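Copper induced nitroreductase D (Lactococcus lactis, PDB 2WQF) is a copper-induced flavoprotein nitroreductase that binds FMN and takes part in defence against oxidative stress. Local coordinates at residues 106-109 against 110-114; 166-169 against 170-173; 190-194 against 195-199. All coordinates share one frame; numbering follows the deposited sequence.

Contact 1 (106-109 against 110-114)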
# COMPACT_ATOMS: atom_id res chain seq x y z
N ALA A 106 3.64 1.07 -19.17
CA ALA A 106 4.43 0.33 -20.15
C ALA A 106 5.01 -0.95 -19.52
O ALA A 106 5.07 -2.01 -20.14
CB ALA A 106 5.54 1.21 -20.72
N VAL A 107 5.43 -0.84 -18.27
CA VAL A 107 5.91 -2.00 -17.53
C VAL A 107 4.76 -2.97 -17.24
O VAL A 107 4.89 -4.17 -17.42
CB VAL A 107 6.61 -1.57 -16.22
CG1 VAL A 107 6.99 -2.79 -15.39
CG2 VAL A 107 7.86 -0.76 -16.53
N VAL A 108 3.63 -2.44 -16.78
CA VAL A 108 2.47 -3.29 -16.53
C VAL A 108 2.13 -4.09 -17.78
O VAL A 108 1.96 -5.30 -17.72
CB VAL A 108 1.24 -2.47 -16.05
CG1 VAL A 108 0.01 -3.36 -15.92
CG2 VAL A 108 1.55 -1.78 -14.73
N LYS A 109 2.05 -3.41 -18.91
CA LYS A 109 1.69 -4.05 -20.18
C LYS A 109 2.73 -5.11 -20.56
O LYS A 109 2.39 -6.19 -21.06
CB LYS A 109 1.55 -2.99 -21.28
CG LYS A 109 1.13 -3.53 -22.65
CD LYS A 109 0.87 -2.37 -23.64
CE LYS A 109 0.48 -2.86 -25.04
NZ LYS A 109 1.66 -3.28 -25.86
N ASN A 110 4.00 -4.80 -20.36
CA ASN A 110 5.07 -5.76 -20.67
C ASN A 110 4.95 -7.03 -19.83
O ASN A 110 5.16 -8.14 -20.34
CB ASN A 110 6.43 -5.11 -20.43
CG ASN A 110 6.83 -4.17 -21.53
OD1 ASN A 110 6.25 -4.21 -22.62
ND2 ASN A 110 7.83 -3.34 -21.28
N LEU A 111 4.61 -6.87 -18.56
CA LEU A 111 4.45 -7.99 -17.65
C LEU A 111 3.26 -8.83 -18.09
O LEU A 111 3.31 -10.06 -18.08
CB LEU A 111 4.25 -7.49 -16.22
CG LEU A 111 5.50 -6.92 -15.56
CD1 LEU A 111 5.16 -6.12 -14.33
CD2 LEU A 111 6.43 -8.06 -15.20
N GLN A 112 2.18 -8.16 -18.48
CA GLN A 112 0.99 -8.85 -18.96
C GLN A 112 1.30 -9.73 -20.18
O GLN A 112 0.72 -10.81 -20.35
CB GLN A 112 -0.08 -7.83 -19.32
CG GLN A 112 -0.72 -7.10 -18.13
CD GLN A 112 -1.76 -6.10 -18.58
OE1 GLN A 112 -1.46 -5.18 -19.35
NE2 GLN A 112 -2.99 -6.28 -18.13
N GLU A 113 2.20 -9.24 -21.04
CA GLU A 113 2.60 -9.94 -22.26
C GLU A 113 3.54 -11.10 -21.97
O GLU A 113 3.45 -12.14 -22.63
CB GLU A 113 3.29 -8.98 -23.23
CG GLU A 113 2.39 -7.85 -23.74
CD GLU A 113 3.16 -6.79 -24.51
OE1 GLU A 113 4.40 -6.92 -24.66
OE2 GLU A 113 2.53 -5.81 -24.95
N GLN A 114 4.44 -10.91 -21.01
CA GLN A 114 5.47 -11.91 -20.69
C GLN A 114 4.87 -13.06 -19.90
O GLN A 114 5.26 -14.22 -20.09
CB GLN A 114 6.63 -11.29 -19.89

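Contact 2 (166-169 against 170-173)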
# COMPACT_ATOMS: atom_id res chain seq x y z
N ASN A 166 7.29 17.22 -18.97
CA ASN A 166 7.82 16.34 -20.01
C ASN A 166 7.87 14.89 -19.57
O ASN A 166 8.89 14.22 -19.71
CB ASN A 166 9.23 16.78 -20.40
CG ASN A 166 9.24 18.17 -20.97
OD1 ASN A 166 9.88 19.08 -20.43
ND2 ASN A 166 8.52 18.36 -22.07
N LEU A 167 6.75 14.42 -19.03
CA LEU A 167 6.67 13.06 -18.55
C LEU A 167 6.27 12.10 -19.67
O LEU A 167 5.54 12.47 -20.59
CB LEU A 167 5.62 12.97 -17.44
CG LEU A 167 5.80 13.92 -16.26
CD1 LEU A 167 4.66 13.71 -15.28
CD2 LEU A 167 7.16 13.76 -15.59
N PRO A 168 6.76 10.86 -19.58
CA PRO A 168 6.33 9.83 -20.54
C PRO A 168 4.83 9.60 -20.49
O PRO A 168 4.21 9.67 -19.42
CB PRO A 168 7.05 8.56 -20.05
CG PRO A 168 8.22 9.05 -19.26
CD PRO A 168 7.76 10.35 -18.63
N GLU A 169 4.25 9.31 -21.65
CA GLU A 169 2.82 9.04 -21.76
C GLU A 169 2.42 7.85 -20.89
O GLU A 169 1.27 7.75 -20.44
CB GLU A 169 2.42 8.79 -23.22
CG GLU A 169 2.70 9.95 -24.19
CD GLU A 169 1.61 11.02 -24.17
OE1 GLU A 169 0.54 10.79 -23.56
OE2 GLU A 169 1.82 12.10 -24.77
N SER A 170 3.37 6.95 -20.63
CA SER A 170 3.09 5.72 -19.91
C SER A 170 2.93 5.92 -18.40
O SER A 170 2.48 5.01 -17.70
CB SER A 170 4.20 4.68 -20.18
OG SER A 170 5.40 5.02 -19.50
N TRP A 171 3.32 7.09 -17.89
CA TRP A 171 3.14 7.39 -16.47
C TRP A 171 1.68 7.76 -16.15
O TRP A 171 1.19 8.80 -16.59
CB TRP A 171 4.05 8.53 -16.03
CG TRP A 171 5.52 8.20 -15.96
CD1 TRP A 171 6.19 7.21 -16.64
CD2 TRP A 171 6.51 8.89 -15.19
NE1 TRP A 171 7.54 7.25 -16.33
CE2 TRP A 171 7.75 8.27 -15.44
CE3 TRP A 171 6.46 9.96 -14.29
CZ2 TRP A 171 8.92 8.69 -14.83
CZ3 TRP A 171 7.63 10.38 -13.69
CH2 TRP A 171 8.84 9.75 -13.96
N LYS A 172 1.00 6.90 -15.40
CA LYS A 172 -0.40 7.10 -15.06
C LYS A 172 -0.50 7.65 -13.65
O LYS A 172 -0.13 6.98 -12.70
CB LYS A 172 -1.17 5.80 -15.17
CG LYS A 172 -2.64 5.92 -14.85
CD LYS A 172 -3.31 4.55 -14.87
CE LYS A 172 -4.81 4.64 -14.59
NZ LYS A 172 -5.45 3.29 -14.54
N LEU A 173 -0.96 8.89 -13.53
CA LEU A 173 -1.00 9.58 -12.25
C LEU A 173 -1.99 8.90 -11.31
O LEU A 173 -3.13 8.65 -11.70
CB LEU A 173 -1.40 11.05 -12.47
CG LEU A 173 -1.40 11.94 -11.21
CD1 LEU A 173 -0.06 11.94 -10.49
CD2 LEU A 173 -1.77 13.37 -11.64
O HOH W 1 1.88 10.87 -18.12

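Contact 3 (190-194 against 195-199)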
# COMPACT_ATOMS: atom_id res chain seq x y z
N THR A 190 -11.24 8.08 14.64
CA THR A 190 -11.80 6.90 15.29
C THR A 190 -11.31 5.62 14.59
O THR A 190 -10.73 5.66 13.51
CB THR A 190 -13.33 6.93 15.26
OG1 THR A 190 -13.79 6.89 13.90
CG2 THR A 190 -13.87 8.18 15.96
N PHE A 191 -11.55 4.50 15.24
CA PHE A 191 -11.16 3.17 14.76
C PHE A 191 -12.35 2.24 14.93
O PHE A 191 -13.12 2.35 15.91
CB PHE A 191 -9.98 2.64 15.58
CG PHE A 191 -8.78 3.55 15.58
CD1 PHE A 191 -7.79 3.41 14.63
CD2 PHE A 191 -8.65 4.52 16.55
CE1 PHE A 191 -6.68 4.24 14.65
CE2 PHE A 191 -7.57 5.38 16.58
CZ PHE A 191 -6.57 5.25 15.62
N MET A 192 -12.49 1.30 14.01
CA MET A 192 -13.47 0.23 14.12
C MET A 192 -13.19 -0.62 15.35
O MET A 192 -12.09 -0.67 15.89
CB MET A 192 -13.32 -0.76 12.95
CG MET A 192 -13.80 -0.34 11.60
SD MET A 192 -13.44 -1.69 10.45
CE MET A 192 -14.60 -2.92 11.01
N ASP A 193 -14.22 -1.35 15.76
CA ASP A 193 -14.08 -2.43 16.72
C ASP A 193 -13.21 -3.52 16.10
O ASP A 193 -13.50 -4.00 15.01
CB ASP A 193 -15.48 -2.94 17.02
CG ASP A 193 -15.52 -3.96 18.15
OD1 ASP A 193 -14.51 -4.58 18.51
OD2 ASP A 193 -16.63 -4.19 18.65
N ASP A 194 -12.17 -3.91 16.82
CA ASP A 194 -11.32 -5.05 16.40
C ASP A 194 -12.16 -6.28 16.00
O ASP A 194 -11.83 -7.00 15.06
CB ASP A 194 -10.40 -5.52 17.54
CG ASP A 194 -9.23 -4.62 17.81
OD1 ASP A 194 -8.93 -3.70 17.01
OD2 ASP A 194 -8.57 -4.85 18.85
N ALA A 195 -13.25 -6.54 16.73
CA ALA A 195 -14.04 -7.76 16.53
C ALA A 195 -14.66 -7.78 15.14
O ALA A 195 -15.02 -8.85 14.64
CB ALA A 195 -15.14 -7.87 17.60
N ASP A 196 -14.83 -6.61 14.54
CA ASP A 196 -15.44 -6.52 13.21
C ASP A 196 -14.44 -6.64 12.04
O ASP A 196 -14.86 -6.79 10.89
CB ASP A 196 -16.24 -5.22 13.08
CG ASP A 196 -17.43 -5.15 14.04
OD1 ASP A 196 -18.01 -6.21 14.39
OD2 ASP A 196 -17.78 -4.01 14.43
N ARG A 197 -13.14 -6.65 12.30
CA ARG A 197 -12.18 -6.76 11.20
C ARG A 197 -11.04 -7.75 11.39
O ARG A 197 -10.32 -7.97 10.45
CB ARG A 197 -11.61 -5.39 10.81
CG ARG A 197 -10.84 -4.66 11.89
CD ARG A 197 -10.11 -3.47 11.27
NE ARG A 197 -9.66 -2.50 12.28
CZ ARG A 197 -9.13 -1.31 12.02
NH1 ARG A 197 -8.86 -0.98 10.78
NH2 ARG A 197 -8.80 -0.48 13.01
N PHE A 198 -10.92 -8.35 12.58
CA PHE A 198 -9.90 -9.36 12.83
C PHE A 198 -10.51 -10.63 13.39
O PHE A 198 -11.20 -10.60 14.39
CB PHE A 198 -8.86 -8.87 13.85
CG PHE A 198 -8.21 -7.55 13.51
CD1 PHE A 198 -7.39 -7.41 12.43
CD2 PHE A 198 -8.39 -6.45 14.33
CE1 PHE A 198 -6.79 -6.21 12.15
CE2 PHE A 198 -7.79 -5.24 14.05
CZ PHE A 198 -6.98 -5.13 12.96
N ILE A 199 -10.24 -11.75 12.72
CA ILE A 199 -10.65 -13.05 13.20
C ILE A 199 -9.37 -13.87 13.31
O ILE A 199 -8.56 -13.94 12.35
CB ILE A 199 -11.56 -13.75 12.20
CG1 ILE A 199 -12.87 -12.99 12.02
CG2 ILE A 199 -11.86 -15.19 12.67
CD1 ILE A 199 -13.73 -13.55 10.90
O HOH W 2 -9.98 -2.17 15.11
O HOH W 3 -16.70 -1.51 14.13
O HOH W 4 -19.11 -3.43 16.68

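Contact 1 (106-109 against 110-114)
K109 and E113, four residues apart on helix 105-114, join in an i to i+4 salt bridge on the outer flank of a short surface helix. K109 NZ donates to E113 OE2 at 2.8 Å, meeting the oxygen nearly end-on to its C-O bond. The lysine leaves the helix straight, CG anti to the backbone N (chi1 -178°), and bends at its last torsion (chi4 -80°), which swings the ammonium group across to the next turn. The straight aliphatic part runs past the same oxygen, with K109 CG 3.5 Å from E113 OE2, so methylene contacts accompany the charged bond.

V107 and L111 lie side by side and point the same way, V107 CG1 touching L111 CD1 at 3.9 Å. They face T45 and S43, and the L111 side chain comes within about 5 Å of that of F41, an FMN-binding residue of this protein whose flavin is not bound to this chain in the model. Q112 serves the flank that rests on helix 121-143. Its CG sits beside the backbone N (chi1 -70°), and the extended chain sets OE1 3.4 Å from K109 CA, while NE2 donates to A119 O. With an alanine here, A119 O would probably lose this donor, and a gap is likely to open beside F122 and P123. N110 folds back so that its CG lies 3.1 Å from A106 O, although ND2 is not aligned for a hydrogen bond to it.

The backbone holds all of this in place: L111 N reaches V107 O at 2.9 Å and Q112 N reaches V108 O at 3.0 Å, with matching bonds from N110 N to A106 O and from E113 N to K109 O. The pattern is that of an amphipathic alpha-helix, its charged pair outward and its apolar side chains toward the protein.

Contact 2 (166-169 against 170-173)
W171 is turned back over P168 by its two side-chain torsions: CG stands anti to the carbonyl carbon (chi1 -70°), and chi2 of 24° lays the indole face across the proline ring. The two residues are the ends of a type I beta turn, P168 to W171, which leads from the loop after helix 158-164 into strand 171-182. P168 CD sits over the five-membered ring in a CH-pi contact, 3.8 Å from its centroid and 8° off the normal. P168 CG comes over the same ring at 3.5 Å from W171 NE1. L167 crosses the indole at about a right angle, with CD2 3.9 Å from W171 CZ3.

The turn is closed by W171 N donating to P168 O at 3.1 Å, from well above the carbonyl plane. S170 at the turn's third position gives its OG to D104 OD1, anchoring the loop to the neighbouring strand end. W171 also meets the ring of F102, and both L167 and W171 pack on I199 of the second subunit. A water ties the turn to the start of the strand, donating to P168 O at 2.9 Å and to W171 O at 2.7 Å.

Contact 3 (190-194 against 195-199)
D193 and D194 head two overlapping turns of the chain: D193 O accepts from D196 N at 3.0 Å, while D194 O accepts from both R197 N and F198 N. An Asx turn reinforces the bend, D193 OD1 accepting from A195 N at 2.9 Å; with CG anti to the backbone N, chi1 -173° turns the carboxylate toward A195, whose N-H meets OD1 from above the carboxylate plane.

M192 lies against the bend, its bent end (chi3 70°) bringing CE 3.5 Å from D196 CB and SD 3.9 Å from R197 CD. M192 CB sits over one face of the R197 guanidinium. A water fixes that group as well, accepting from R197 NE and donating to M192 O and D194 OD1. At the edge of the F198 ring, D194 OD1 approaches CE2 at 3.5 Å. D193 OD2 and D196 OD2 stand 4.4 Å apart, and a water donating to both probably eases the repulsion.

The bend joins the loop after strand 171-182 to strand 198-201. F191 makes a cation-pi contact with R35 of the second subunit, M192 and R197 pack on Q44 there, and F198 and I199 continue its sheet as a parallel strand.

In the fold
Along the chain the contacts come in series, 1 then 2 then 3. Contacts 1 and 2 are neighbours, their centres 16 Å apart, and touch where A106 CB meets S170 CB at 3.8 Å; D104 OD1, at the end of strand 97-104, binds both A106 N and S170 OG. Helix 105-114 and the turn into strand 171-182 thus meet beside the end of strand 97-104, where it pairs antiparallel with 171-182. Contact 3 lies about 38 Å from contact 1 and 39 Å from contact 2, between centres, and reaches the second subunit. There the tail's I199 packs on W171 of the partner, so contacts 2 and 3 meet across the dimer interface.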